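Local coordinates for carbohydrate-binding module family 14 protein (PDB 4Z4A) that probably binds chitin as a fungal effector of carbohydrate-binding module family 14, an avirulence protein whose relatives are recognised by the plant receptor Cf-4, at residues B[45-50]-B[79-84]. Residues are numbered along the deposited sequence; the frame is centred on the assembly and turned at random.
With EDO (1,2-ethanediol), chain R.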
loop_
_atom_site.group_PDB
_atom_site.type_symbol
_atom_site.label_atom_id
_atom_site.label_comp_id
_atom_site.label_asym_id
_atom_site.label_seq_id
_atom_site.Cartn_x
_atom_site.Cartn_y
_atom_site.Cartn_z
ATOM N N LEU B 45 5.093 -4.686 4.751
ATOM C CA LEU B 45 3.858 -4.487 5.502
ATOM C C LEU B 45 3.785 -5.483 6.638
ATOM O O LEU B 45 4.029 -6.687 6.441
ATOM C CB LEU B 45 2.635 -4.647 4.582
ATOM C CG LEU B 45 2.485 -3.669 3.419
ATOM C CD1 LEU B 45 1.326 -4.022 2.519
ATOM C CD2 LEU B 45 2.305 -2.284 3.977
ATOM N N TYR B 46 3.348 -5.000 7.804
ATOM C CA TYR B 46 3.398 -5.786 9.043
ATOM C C TYR B 46 2.174 -5.472 9.892
ATOM O O TYR B 46 1.620 -4.398 9.792
ATOM C CB TYR B 46 4.652 -5.394 9.846
ATOM C CG TYR B 46 5.950 -5.381 9.054
ATOM C CD1 TYR B 46 6.353 -4.225 8.368
ATOM C CD2 TYR B 46 6.752 -6.508 8.935
ATOM C CE1 TYR B 46 7.521 -4.194 7.631
ATOM C CE2 TYR B 46 7.896 -6.483 8.182
ATOM C CZ TYR B 46 8.285 -5.312 7.538
ATOM O OH TYR B 46 9.424 -5.280 6.760
ATOM N N PRO B 47 1.767 -6.409 10.749
ATOM C CA PRO B 47 0.769 -6.129 11.749
ATOM C C PRO B 47 1.302 -5.073 12.720
ATOM O O PRO B 47 2.522 -4.952 12.872
ATOM C CB PRO B 47 0.562 -7.461 12.465
ATOM C CG PRO B 47 1.565 -8.397 11.936
ATOM C CD PRO B 47 2.297 -7.777 10.813
ATOM N N SER B 48 0.401 -4.318 13.306
ATOM C CA SER B 48 0.750 -3.444 14.412
ATOM C C SER B 48 0.564 -4.220 15.716
ATOM O O SER B 48 -0.532 -4.718 15.977
ATOM C CB SER B 48 -0.132 -2.220 14.436
ATOM O OG SER B 48 -0.061 -1.583 15.692
ATOM N N PRO B 49 1.629 -4.314 16.543
ATOM C CA PRO B 49 1.430 -4.903 17.874
ATOM C C PRO B 49 0.532 -4.034 18.760
ATOM O O PRO B 49 0.189 -4.431 19.860
ATOM C CB PRO B 49 2.854 -4.990 18.461
ATOM C CG PRO B 49 3.799 -4.558 17.397
ATOM C CD PRO B 49 3.000 -3.780 16.382
ATOM N N LYS B 50 0.116 -2.871 18.282
ATOM C CA LYS B 50 -0.669 -1.956 19.086
ATOM C C LYS B 50 -2.174 -1.900 18.782
ATOM O O LYS B 50 -2.954 -1.469 19.620
ATOM C CB LYS B 50 0.005 -0.591 18.974
ATOM C CG LYS B 50 -0.783 0.636 19.382
ATOM C CD LYS B 50 0.008 1.899 19.038
ATOM C CE LYS B 50 1.498 1.775 19.369
ATOM N NZ LYS B 50 2.281 2.906 18.812
ATOM N N LEU B 79 -12.759 -2.106 9.609
ATOM C CA LEU B 79 -11.895 -3.103 8.975
ATOM C C LEU B 79 -10.734 -3.389 9.901
ATOM O O LEU B 79 -10.327 -2.531 10.695
ATOM C CB LEU B 79 -11.411 -2.587 7.620
ATOM C CG LEU B 79 -12.468 -2.211 6.585
ATOM C CD1 LEU B 79 -11.806 -1.852 5.251
ATOM C CD2 LEU B 79 -13.460 -3.348 6.397
ATOM N N LEU B 80 -10.232 -4.610 9.810
ATOM C CA LEU B 80 -9.172 -5.099 10.647
ATOM C C LEU B 80 -8.066 -5.623 9.729
ATOM O O LEU B 80 -8.319 -6.070 8.622
ATOM C CB LEU B 80 -9.657 -6.240 11.542
ATOM C CG LEU B 80 -10.777 -5.889 12.539
ATOM C CD1 LEU B 80 -11.042 -7.121 13.365
ATOM C CD2 LEU B 80 -10.485 -4.643 13.380
ATOM N N TRP B 81 -6.850 -5.645 10.250
ATOM C CA TRP B 81 -5.733 -6.214 9.475
ATOM C C TRP B 81 -5.863 -7.698 9.225
ATOM O O TRP B 81 -6.211 -8.473 10.136
ATOM C CB TRP B 81 -4.445 -5.974 10.201
ATOM C CG TRP B 81 -3.216 -6.295 9.372
ATOM C CD1 TRP B 81 -2.279 -7.231 9.653
ATOM C CD2 TRP B 81 -2.795 -5.651 8.156
ATOM N NE1 TRP B 81 -1.288 -7.224 8.698
ATOM C CE2 TRP B 81 -1.566 -6.232 7.786
ATOM C CE3 TRP B 81 -3.300 -4.582 7.391
ATOM C CZ2 TRP B 81 -0.870 -5.835 6.637
ATOM C CZ3 TRP B 81 -2.609 -4.191 6.267
ATOM C CH2 TRP B 81 -1.400 -4.812 5.906
ATOM N N ASN B 82 -5.583 -8.088 7.982
ATOM C CA ASN B 82 -5.582 -9.489 7.562
ATOM C C ASN B 82 -4.174 -9.702 7.005
ATOM O O ASN B 82 -3.899 -9.355 5.854
ATOM C CB ASN B 82 -6.612 -9.748 6.497
ATOM C CG ASN B 82 -6.542 -11.129 5.860
ATOM O OD1 ASN B 82 -5.627 -11.947 6.086
ATOM N ND2 ASN B 82 -7.454 -11.372 4.952
ATOM N N ASP B 83 -3.307 -10.225 7.865
ATOM C CA ASP B 83 -1.909 -10.438 7.453
ATOM C C ASP B 83 -1.679 -11.491 6.392
ATOM O O ASP B 83 -0.594 -11.467 5.740
ATOM C CB ASP B 83 -1.071 -10.757 8.680
ATOM C CG ASP B 83 0.395 -10.366 8.499
ATOM O OD1 ASP B 83 0.725 -9.207 8.185
ATOM O OD2 ASP B 83 1.220 -11.286 8.675
ATOM N N ASN B 84 -2.619 -12.393 6.182
ATOM C CA ASN B 84 -2.555 -13.378 5.099
ATOM C C ASN B 84 -2.499 -12.739 3.716
ATOM O O ASN B 84 -1.785 -13.207 2.833
ATOM C CB ASN B 84 -3.720 -14.356 5.144
ATOM C CG ASN B 84 -3.741 -15.164 6.422
ATOM O OD1 ASN B 84 -4.778 -15.279 7.105
ATOM N ND2 ASN B 84 -2.606 -15.633 6.803
HETATM C C1 EDO R . 1.043 -12.601 12.132
HETATM O O1 EDO R . 1.270 -13.240 10.870
HETATM C C2 EDO R . -0.305 -11.919 12.149
HETATM O O2 EDO R . -0.581 -11.478 13.482
#
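Trp81 packs its indole against strand 45-48 from Leu45 to Pro47, touching both backbone and side chains, and here the close packing of this contact lies. With CG anti to the backbone N (chi1 -169°), the ring reaches across from strand 80-82. Its five-membered part meets Pro47, CD1 lying 4.0 Å from Pro47 CB. The benzene corner CZ2 of Trp81 comes to 4.2 Å from Leu45 CB. Tyr46 O sits 3.9 Å above one face of the indole, displaced toward its rim. A stack with Tyr55 of the neighbouring strand 54-60 further ties the indole to the three-stranded sheet.

A hydrogen bond within its own segment helps to hold the ring's rotation: Trp81 NE1 donates to Asp83 OD1 at 2.9 Å (N-H...O angle 163°), nearly in the indole plane and on the anti side of the carboxylate. OD1 also forms a salt bridge with Lys86, whose NZ also hydrogen-bonds to Leu45 O, so that a lysine links both segments. Asp83 OD1 lies 3.4 Å from Pro47 CD, a van der Waals contact on the pyrrolidine flank.

Beyond this the contact opens to solvent. Pro47 is exposed, and Asp83 OD2, the outer oxygen, accepts a hydrogen bond from O1 of a 1,2-ethanediol (2.9 Å); this molecule, probably from the crystallisation liquor, also brings its C2 near Pro47 CG.

No direct hydrogen bond joins the segments; here the two sheets of this chitin-binding Peritrophin-A domain meet through van der Waals packing, with Lys86 supplying an indirect polar link. Lys86 and the indole N-H both converge on OD1, which would be expected to favour a charged carboxylate at Asp83.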